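Local coordinates for protein interleukin-20 receptor subunit beta (PDB 6DF3) that pairs with a second receptor subunit to form cell-surface receptors for the cytokines IL-19, IL-20 and IL-24, here as its extracellular part, at residues E28-S33 and V79-G84; P2-L7 and S21-P26. The protein carries 1 engineered substitution. All blocks are in the same frame, centred on the assembly; numbering follows the deposited sequence.

Overall arrangement
Both contacts lie in the first of the two fibronectin type III domains of the extracellular part, their centres about 27 and 26 Å from the centre of the chain. Contact 1 pairs neighbouring strands of the four-stranded sheet. Contact 2 joins the N-terminal segment to the loop between strands 15-19 and 31-37, so one chain connection leads from contact 2 into contact 1. The two contact centres are about 9 Å apart, and the contacts touch. Val23 N probably donates to Tyr32 OH at 3.0 Å. Val30 CG2 packs on Ala25 CB at 3.5 Å, and Val79 CG1 packs on Leu7 CD2 at 3.6 Å. No other protein chain of the assembly touches either contact.

Contact 1. Residues E28-S33 and V79-G84; sequences ETVYYS and VRATLG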
loop_
_atom_site.group_PDB
_atom_site.type_symbol
_atom_site.label_atom_id
_atom_site.label_comp_id
_atom_site.label_asym_id
_atom_site.label_seq_id
_atom_site.Cartn_x
_atom_site.Cartn_y
_atom_site.Cartn_z
ATOM N N GLU C 28 37.935 -17.713 17.602
ATOM C CA GLU C 28 36.709 -18.048 16.840
ATOM C C GLU C 28 36.054 -16.795 16.301
ATOM O O GLU C 28 36.418 -15.698 16.710
ATOM C CB GLU C 28 35.749 -18.884 17.720
ATOM C CG GLU C 28 36.182 -20.370 17.780
ATOM C CD GLU C 28 35.721 -21.140 19.024
ATOM O OE1 GLU C 28 34.515 -21.089 19.381
ATOM O OE2 GLU C 28 36.576 -21.808 19.644
ATOM N N THR C 29 35.116 -16.926 15.365
ATOM C CA THR C 29 34.510 -15.738 14.809
ATOM C C THR C 29 33.210 -15.465 15.530
ATOM O O THR C 29 32.376 -16.360 15.720
ATOM C CB THR C 29 34.228 -15.744 13.291
ATOM O OG1 THR C 29 32.814 -15.938 13.036
ATOM C CG2 THR C 29 35.140 -16.689 12.509
ATOM N N VAL C 30 33.036 -14.211 15.911
ATOM C CA VAL C 30 31.877 -13.814 16.692
ATOM C C VAL C 30 30.691 -13.552 15.771
ATOM O O VAL C 30 30.850 -12.964 14.671
ATOM C CB VAL C 30 32.184 -12.585 17.564
ATOM C CG1 VAL C 30 30.914 -12.064 18.258
ATOM C CG2 VAL C 30 33.278 -12.947 18.575
ATOM N N TYR C 31 29.524 -14.022 16.227
ATOM C CA TYR C 31 28.233 -13.689 15.594
ATOM C C TYR C 31 27.392 -12.724 16.451
ATOM O O TYR C 31 27.576 -12.618 17.665
ATOM C CB TYR C 31 27.489 -15.001 15.269
ATOM C CG TYR C 31 28.155 -15.826 14.127
ATOM C CD1 TYR C 31 28.331 -15.255 12.833
ATOM C CD2 TYR C 31 28.576 -17.160 14.319
ATOM C CE1 TYR C 31 28.932 -15.972 11.793
ATOM C CE2 TYR C 31 29.177 -17.887 13.265
ATOM C CZ TYR C 31 29.337 -17.283 12.015
ATOM O OH TYR C 31 29.891 -17.936 10.953
ATOM N N TYR C 32 26.493 -12.002 15.821
ATOM C CA TYR C 32 25.687 -11.011 16.542
ATOM C C TYR C 32 24.206 -11.260 16.294
ATOM O O TYR C 32 23.857 -11.701 15.209
ATOM C CB TYR C 32 26.065 -9.580 16.061
ATOM C CG TYR C 32 27.505 -9.253 16.272
ATOM C CD1 TYR C 32 27.971 -8.952 17.534
ATOM C CD2 TYR C 32 28.427 -9.296 15.213
ATOM C CE1 TYR C 32 29.310 -8.698 17.770
ATOM C CE2 TYR C 32 29.778 -9.019 15.433
ATOM C CZ TYR C 32 30.208 -8.723 16.727
ATOM O OH TYR C 32 31.523 -8.480 17.010
ATOM N N SER C 33 23.334 -10.924 17.241
ATOM C CA SER C 33 21.853 -10.948 17.009
ATOM C C SER C 33 21.279 -9.611 17.371
ATOM O O SER C 33 21.644 -9.041 18.403
ATOM C CB SER C 33 21.157 -12.044 17.818
ATOM O OG SER C 33 21.848 -13.269 17.606
ATOM N N VAL C 79 21.476 -5.374 20.727
ATOM C CA VAL C 79 22.316 -6.339 20.026
ATOM C C VAL C 79 23.132 -7.165 20.999
ATOM O O VAL C 79 23.501 -6.691 22.062
ATOM C CB VAL C 79 23.243 -5.635 19.046
ATOM C CG1 VAL C 79 24.206 -4.723 19.793
ATOM C CG2 VAL C 79 24.022 -6.643 18.184
ATOM N N ARG C 80 23.396 -8.414 20.664
ATOM C CA ARG C 80 24.283 -9.201 21.515
ATOM C C ARG C 80 25.180 -10.069 20.673
ATOM O O ARG C 80 24.940 -10.261 19.485
ATOM C CB ARG C 80 23.480 -10.053 22.494
ATOM C CG ARG C 80 22.806 -11.293 21.899
ATOM C CD ARG C 80 22.077 -12.134 22.942
ATOM N NE ARG C 80 21.202 -13.085 22.259
ATOM C CZ ARG C 80 20.337 -13.903 22.860
ATOM N NH1 ARG C 80 20.232 -13.950 24.180
ATOM N NH2 ARG C 80 19.572 -14.696 22.109
ATOM N N ALA C 81 26.213 -10.600 21.308
ATOM C CA ALA C 81 27.176 -11.413 20.632
ATOM C C ALA C 81 27.056 -12.836 21.124
ATOM O O ALA C 81 26.735 -13.051 22.280
ATOM C CB ALA C 81 28.559 -10.875 20.900
ATOM N N THR C 82 27.288 -13.774 20.204
ATOM C CA THR C 82 27.348 -15.218 20.470
ATOM C C THR C 82 28.649 -15.850 19.951
ATOM O O THR C 82 29.248 -15.410 18.945
ATOM C CB THR C 82 26.171 -16.028 19.842
ATOM O OG1 THR C 82 25.825 -15.514 18.547
ATOM C CG2 THR C 82 24.934 -15.973 20.732
ATOM N N LEU C 83 29.027 -16.908 20.666
ATOM C CA LEU C 83 30.248 -17.678 20.441
ATOM C C LEU C 83 29.993 -19.050 21.097
ATOM O O LEU C 83 30.616 -19.408 22.110
ATOM C CB LEU C 83 31.459 -16.938 21.047
ATOM C CG LEU C 83 32.842 -17.195 20.454
ATOM C CD1 LEU C 83 33.895 -16.247 21.011
ATOM C CD2 LEU C 83 33.260 -18.621 20.710
ATOM N N GLY C 84 29.018 -19.773 20.540
ATOM C CA GLY C 84 28.605 -21.082 21.062
ATOM C C GLY C 84 27.588 -21.037 22.193
ATOM O O GLY C 84 26.449 -20.636 21.978
HETATM O O HOH W 1 23.050 -13.806 19.756
#
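Tyr31 and Thr82 form a hydrogen-bonded antiparallel pair in the four-stranded sheet of a fibronectin type III domain. Thr82 N gives to Tyr31 O at 2.8 Å, and Tyr31 N gives to Thr82 O at 3.1 Å in return. Ser33 and Arg80 form the next such pair, with Ser33 N 2.8 Å from Arg80 O. Between them lies the non-hydrogen-bonded pair of Tyr32 and Ala81.

On the side of the sheet that carries Tyr32 and Ala81, Ala81 CB lies 3.9 Å from Tyr32 CE1, oblique to the ring. Val30 CG1, anti to the backbone N (chi1 173°), reaches the same Ala81 CB at 3.7 Å. Val30 CG2 meets Leu83 CD1, the two side chains crossing at about a right angle. Trp20 meets the Tyr32 ring edge-to-face, and with the probable bond from Val23 N to the hydroxyl it is likely to limit how the ring turns.

On the opposite side, with Tyr31, Ser33 and Arg80, Thr82 OG1 sits between its own backbone N and carbonyl carbon (chi1 38°). This puts Thr82 OG1 3.7 Å from Tyr31 CB. A water hydrogen-bonds to Ser33 OG and reaches Arg80 NE weakly at 3.2 Å.

Contact 2. Residues P2-L7 and S21-P26; sequences PAPQNL and SPVIAP
Gln5 and Ser21 join the two irregular segments by one backbone hydrogen bond, Ser21 N to Gln5 O at 3.0 Å, with an N-H...O angle of 166°. This ties the N-terminal segment of the first fibronectin type III domain to the loop that follows strand 15-19. The donor lies nearly in line with the Gln5 C=O bond.

Beside it, Ser21 OG donates to Asn6 OD1 at 3.1 Å. The serine oxygen stands anti to its carbonyl carbon (chi1 -48°), which also brings Ser21 OG to 3.4 Å from Asn6 CB. It meets the amide oxygen from the side, at a C=O...O angle of 101° and tilted out of the amide plane. An alanine in place of Ser21 would remove this hydroxyl and would probably leave the Asn6 amide freer to turn, without its mate across the contact.

Further along, Val23 points its two methyl branches at the proline-rich segment. Val23 CG1 lies 4.0 Å from Pro2 CB. Val23 CG2 reaches the backbone, 3.7 Å from Pro4 N, and also meets the Pro4 ring. Trp20, Val79 and Ser88 also touch the buried Pro4, and its carbonyl oxygen accepts a hydrogen bond from Ser91 OG. Both methyls of Val23 sit against one carbonyl oxygen: Pro2 O lies 3.6 Å from Val23 CG1 and 3.5 Å from Val23 CG2.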
loop_
_atom_site.group_PDB
_atom_site.type_symbol
_atom_site.label_atom_id
_atom_site.label_comp_id
_atom_site.label_asym_id
_atom_site.label_seq_id
_atom_site.Cartn_x
_atom_site.Cartn_y
_atom_site.Cartn_z
ATOM N N PRO C 2 32.226 -10.265 26.454
ATOM C CA PRO C 2 31.868 -8.832 26.469
ATOM C C PRO C 2 30.649 -8.495 25.600
ATOM O O PRO C 2 30.550 -9.015 24.483
ATOM C CB PRO C 2 33.120 -8.178 25.845
ATOM C CG PRO C 2 34.267 -9.086 26.272
ATOM C CD PRO C 2 33.693 -10.445 26.607
ATOM N N ALA C 3 29.740 -7.638 26.060
ATOM C CA ALA C 3 28.674 -7.151 25.140
ATOM C C ALA C 3 29.242 -6.152 24.142
ATOM O O ALA C 3 30.254 -5.499 24.415
ATOM C CB ALA C 3 27.544 -6.528 25.895
ATOM N N PRO C 4 28.631 -6.053 22.955
ATOM C CA PRO C 4 29.077 -5.026 21.993
ATOM C C PRO C 4 28.788 -3.613 22.521
ATOM O O PRO C 4 27.812 -3.446 23.226
ATOM C CB PRO C 4 28.218 -5.299 20.731
ATOM C CG PRO C 4 27.328 -6.463 21.064
ATOM C CD PRO C 4 27.427 -6.784 22.513
ATOM N N GLN C 5 29.635 -2.645 22.176
ATOM C CA GLN C 5 29.610 -1.290 22.694
ATOM C C GLN C 5 29.545 -0.340 21.507
ATOM O O GLN C 5 29.676 -0.774 20.359
ATOM C CB GLN C 5 30.867 -1.028 23.534
ATOM C CG GLN C 5 30.990 -1.837 24.851
ATOM C CD GLN C 5 29.784 -1.667 25.796
ATOM O OE1 GLN C 5 29.203 -0.588 25.875
ATOM N NE2 GLN C 5 29.388 -2.740 26.492
ATOM N N ASN C 6 29.317 0.943 21.796
ATOM C CA ASN C 6 29.319 2.022 20.809
ATOM C C ASN C 6 28.239 1.781 19.716
ATOM O O ASN C 6 28.497 1.775 18.541
ATOM C CB ASN C 6 30.744 2.211 20.260
ATOM C CG ASN C 6 31.807 2.305 21.399
ATOM O OD1 ASN C 6 32.541 1.335 21.751
ATOM N ND2 ASN C 6 31.842 3.472 22.026
ATOM N N LEU C 7 27.019 1.543 20.151
ATOM C CA LEU C 7 25.925 1.332 19.241
ATOM C C LEU C 7 25.475 2.644 18.693
ATOM O O LEU C 7 25.277 3.602 19.476
ATOM C CB LEU C 7 24.719 0.742 19.938
ATOM C CG LEU C 7 24.755 -0.776 20.005
ATOM C CD1 LEU C 7 25.933 -1.272 20.802
ATOM C CD2 LEU C 7 23.473 -1.278 20.586
ATOM N N SER C 21 30.935 -1.573 17.791
ATOM C CA SER C 21 32.320 -2.028 17.758
ATOM C C SER C 21 32.349 -3.558 17.885
ATOM O O SER C 21 31.569 -4.119 18.626
ATOM C CB SER C 21 33.143 -1.470 18.919
ATOM O OG SER C 21 32.952 -0.096 19.044
ATOM N N PRO C 22 33.276 -4.216 17.179
ATOM C CA PRO C 22 33.306 -5.657 17.277
ATOM C C PRO C 22 33.801 -6.127 18.629
ATOM O O PRO C 22 34.675 -5.500 19.224
ATOM C CB PRO C 22 34.304 -6.055 16.184
ATOM C CG PRO C 22 35.201 -4.875 16.063
ATOM C CD PRO C 22 34.262 -3.723 16.187
ATOM N N VAL C 23 33.256 -7.235 19.087
ATOM C CA VAL C 23 33.699 -7.846 20.315
ATOM C C VAL C 23 34.927 -8.689 20.017
ATOM O O VAL C 23 34.938 -9.452 19.049
ATOM C CB VAL C 23 32.594 -8.693 20.936
ATOM C CG1 VAL C 23 33.119 -9.542 22.084
ATOM C CG2 VAL C 23 31.475 -7.756 21.378
ATOM N N ILE C 24 35.937 -8.545 20.877
ATOM C CA ILE C 24 37.249 -9.144 20.665
ATOM C C ILE C 24 37.207 -10.607 21.100
ATOM O O ILE C 24 36.752 -10.920 22.212
ATOM C CB ILE C 24 38.372 -8.337 21.402
ATOM C CG1 ILE C 24 39.679 -8.389 20.593
ATOM C CG2 ILE C 24 38.617 -8.781 22.861
ATOM C CD1 ILE C 24 39.578 -7.634 19.273
ATOM N N ALA C 25 37.677 -11.500 20.231
ATOM C CA ALA C 25 37.655 -12.935 20.513
ATOM C C ALA C 25 38.704 -13.693 19.697
ATOM O O ALA C 25 38.357 -14.559 18.878
ATOM C CB ALA C 25 36.257 -13.493 20.252
ATOM N N PRO C 26 40.001 -13.386 19.931
ATOM C CA PRO C 26 41.032 -14.115 19.176
ATOM C C PRO C 26 40.811 -15.624 19.360
ATOM O O PRO C 26 40.552 -16.050 20.478
ATOM C CB PRO C 26 42.351 -13.605 19.784
ATOM C CG PRO C 26 42.004 -12.272 20.372
ATOM C CD PRO C 26 40.612 -12.469 20.915
#